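Local coordinates for protein Exo-alpha-sialidase (Clostridium perfringens, PDB 2V72) that binds galactose through a family 32 carbohydrate-binding module that probably helps this large sialidase toxin attach to host glycans, at residues T71-T74 and G79-T82. Residues are numbered along the deposited sequence; the frame is centred on the assembly and turned at random.
Sequences TPRT and GFIT. With GAL (beta-D-galactopyranose), chain C.
Phe80 touches Arg73 and Pro72 through its CE2 carbon: Phe80 CE2 lies 3.6 Å from Arg73 CG and 3.8 Å from Pro72 CB. Both carbons approach the ring obliquely, and no hydrogen bond joins 71-74 to 79-82, so the join is made by apolar contact. The Arg73 and Phe80 side chains cross at about a right angle; the guanidinium, its plane 74° from the ring plane, lies well beyond the ring, so the contact is made by the aliphatic CG and is not a stack. CG of Arg73 sits between the backbone N and the carbonyl carbon (chi1 60°), which sets that methylene against Phe80, while a bend at chi3 turns the far end toward the sugar. There Arg73 NH1 donates to GAL O3 at 2.8 Å and Arg73 NH2 to the same O3 at 2.9 Å, near the guanidinium plane; both N-H...O angles are near 140°, so neither bond is straight, as expected when two nitrogens share one acceptor. A weak bond from Arg73 NH2 reaches GAL O2 at 3.4 Å. Behind this first shell, NE donates to the carbonyl of Ser75 and NH1 to that of Asn78, so two loop carbonyls restrain the rotation of the guanidinium; Val130 also packs on Phe80. In this galactose pocket of an F5/8 type C domain, the chemistry suggests that apolar contact places the arginine stem while loop carbonyls aim its charged edge at O3.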
ATOM      1  N   THR A  71      -5.244   2.541  -4.303  1.00 46.03           N
ATOM      2  CA  THR A  71      -6.304   2.112  -5.215  1.00 46.06           C
ATOM      3  C   THR A  71      -6.725   0.664  -4.930  1.00 46.25           C
ATOM      4  O   THR A  71      -5.934  -0.265  -5.113  1.00 46.23           O
ATOM      5  CB  THR A  71      -5.837   2.221  -6.678  1.00 45.99           C
ATOM      6  OG1 THR A  71      -5.287   3.525  -6.912  1.00 46.11           O
ATOM      7  CG2 THR A  71      -6.986   1.950  -7.655  1.00 46.00           C
ATOM      8  N   PRO A  72      -7.977   0.470  -4.475  1.00 46.48           N
ATOM      9  CA  PRO A  72      -8.505  -0.872  -4.276  1.00 46.62           C
ATOM     10  C   PRO A  72      -8.697  -1.623  -5.590  1.00 47.24           C
ATOM     11  O   PRO A  72      -8.569  -1.043  -6.674  1.00 47.35           O
ATOM     12  CB  PRO A  72      -9.869  -0.619  -3.610  1.00 46.43           C
ATOM     13  CG  PRO A  72      -9.819   0.774  -3.121  1.00 46.07           C
ATOM     14  CD  PRO A  72      -8.964   1.496  -4.095  1.00 46.25           C
ATOM     15  N   ARG A  73      -9.009  -2.909  -5.483  1.00 48.05           N
ATOM     16  CA  ARG A  73      -9.337  -3.730  -6.641  1.00 48.73           C
ATOM     17  C   ARG A  73     -10.509  -3.161  -7.439  1.00 49.68           C
ATOM     18  O   ARG A  73     -11.531  -2.757  -6.887  1.00 49.70           O
ATOM     19  CB  ARG A  73      -9.612  -5.174  -6.222  1.00 48.42           C
ATOM     20  CG  ARG A  73     -10.759  -5.362  -5.244  1.00 47.62           C
ATOM     21  CD  ARG A  73     -10.792  -6.784  -4.720  1.00 45.57           C
ATOM     22  NE  ARG A  73     -10.982  -7.756  -5.792  1.00 44.79           N
ATOM     23  CZ  ARG A  73     -10.627  -9.037  -5.728  1.00 44.50           C
ATOM     24  NH1 ARG A  73     -10.040  -9.532  -4.639  1.00 43.75           N
ATOM     25  NH2 ARG A  73     -10.849  -9.824  -6.766  1.00 44.08           N
ATOM     26  N   THR A  74     -10.328  -3.137  -8.752  1.00 50.99           N
ATOM     27  CA  THR A  74     -11.263  -2.539  -9.696  1.00 52.07           C
ATOM     28  C   THR A  74     -12.588  -3.333  -9.761  1.00 52.23           C
ATOM     29  O   THR A  74     -13.614  -2.820 -10.203  1.00 52.75           O
ATOM     30  CB  THR A  74     -10.563  -2.412 -11.084  1.00 52.08           C
ATOM     31  OG1 THR A  74     -10.932  -1.182 -11.719  1.00 53.53           O
ATOM     32  CG2 THR A  74     -10.873  -3.592 -11.989  1.00 52.63           C
ATOM     33  N   GLY A  79     -10.459  -8.329   0.320  1.00 47.23           N
ATOM     34  CA  GLY A  79      -9.228  -7.626   0.658  1.00 47.06           C
ATOM     35  C   GLY A  79      -9.309  -6.112   0.695  1.00 46.95           C
ATOM     36  O   GLY A  79      -8.285  -5.448   0.857  1.00 47.07           O
ATOM     37  N   PHE A  80     -10.512  -5.556   0.524  1.00 46.67           N
ATOM     38  CA  PHE A  80     -10.726  -4.144   0.802  1.00 46.41           C
ATOM     39  C   PHE A  80     -10.194  -3.964   2.221  1.00 46.89           C
ATOM     40  O   PHE A  80     -10.728  -4.557   3.160  1.00 46.91           O
ATOM     41  CB  PHE A  80     -12.220  -3.767   0.774  1.00 45.72           C
ATOM     42  CG  PHE A  80     -12.800  -3.536  -0.606  1.00 44.27           C
ATOM     43  CD1 PHE A  80     -14.174  -3.368  -0.758  1.00 43.86           C
ATOM     44  CD2 PHE A  80     -12.000  -3.483  -1.738  1.00 43.43           C
ATOM     45  CE1 PHE A  80     -14.747  -3.147  -2.021  1.00 43.60           C
ATOM     46  CE2 PHE A  80     -12.562  -3.261  -3.002  1.00 43.81           C
ATOM     47  CZ  PHE A  80     -13.937  -3.092  -3.141  1.00 43.26           C
ATOM     48  N   ILE A  81      -9.128  -3.185   2.376  1.00 47.18           N
ATOM     49  CA  ILE A  81      -8.563  -2.940   3.701  1.00 47.54           C
ATOM     50  C   ILE A  81      -9.450  -1.950   4.450  1.00 48.12           C
ATOM     51  O   ILE A  81      -9.755  -0.873   3.931  1.00 48.21           O
ATOM     52  CB  ILE A  81      -7.098  -2.431   3.624  1.00 47.41           C
ATOM     53  CG1 ILE A  81      -6.237  -3.434   2.838  1.00 47.19           C
ATOM     54  CG2 ILE A  81      -6.547  -2.182   5.036  1.00 47.49           C
ATOM     55  CD1 ILE A  81      -4.853  -2.950   2.462  1.00 47.03           C
ATOM     56  N   THR A  82      -9.872  -2.333   5.655  1.00 48.59           N
ATOM     57  CA  THR A  82     -10.769  -1.510   6.469  1.00 49.24           C
ATOM     58  C   THR A  82     -10.071  -0.817   7.648  1.00 49.59           C
ATOM     59  O   THR A  82     -10.512   0.243   8.093  1.00 49.91           O
ATOM     60  CB  THR A  82     -11.962  -2.329   7.019  1.00 49.35           C
ATOM     61  OG1 THR A  82     -11.473  -3.371   7.874  1.00 49.25           O
ATOM     62  CG2 THR A  82     -12.799  -2.922   5.882  1.00 48.74           C
TER
HETATM   63  C1  GAL C1140     -11.695 -14.762  -5.608  1.00 48.53           C
HETATM   64  C2  GAL C1140     -11.135 -13.400  -6.011  1.00 48.85           C
HETATM   65  C3  GAL C1140      -9.637 -13.309  -5.700  1.00 48.25           C
HETATM   66  C4  GAL C1140      -9.306 -13.793  -4.287  1.00 48.00           C
HETATM   67  C5  GAL C1140      -9.974 -15.127  -3.982  1.00 48.42           C
HETATM   68  C6  GAL C1140      -9.748 -15.517  -2.524  1.00 47.79           C
HETATM   69  O1  GAL C1140     -13.093 -14.719  -5.725  1.00 49.22           O
HETATM   70  O2  GAL C1140     -11.386 -13.157  -7.380  1.00 48.29           O
HETATM   71  O3  GAL C1140      -9.219 -11.969  -5.822  1.00 47.96           O
HETATM   72  O4  GAL C1140      -9.740 -12.842  -3.338  1.00 47.65           O
HETATM   73  O5  GAL C1140     -11.368 -15.054  -4.259  1.00 49.00           O
HETATM   74  O6  GAL C1140     -10.048 -16.884  -2.346  1.00 47.84           O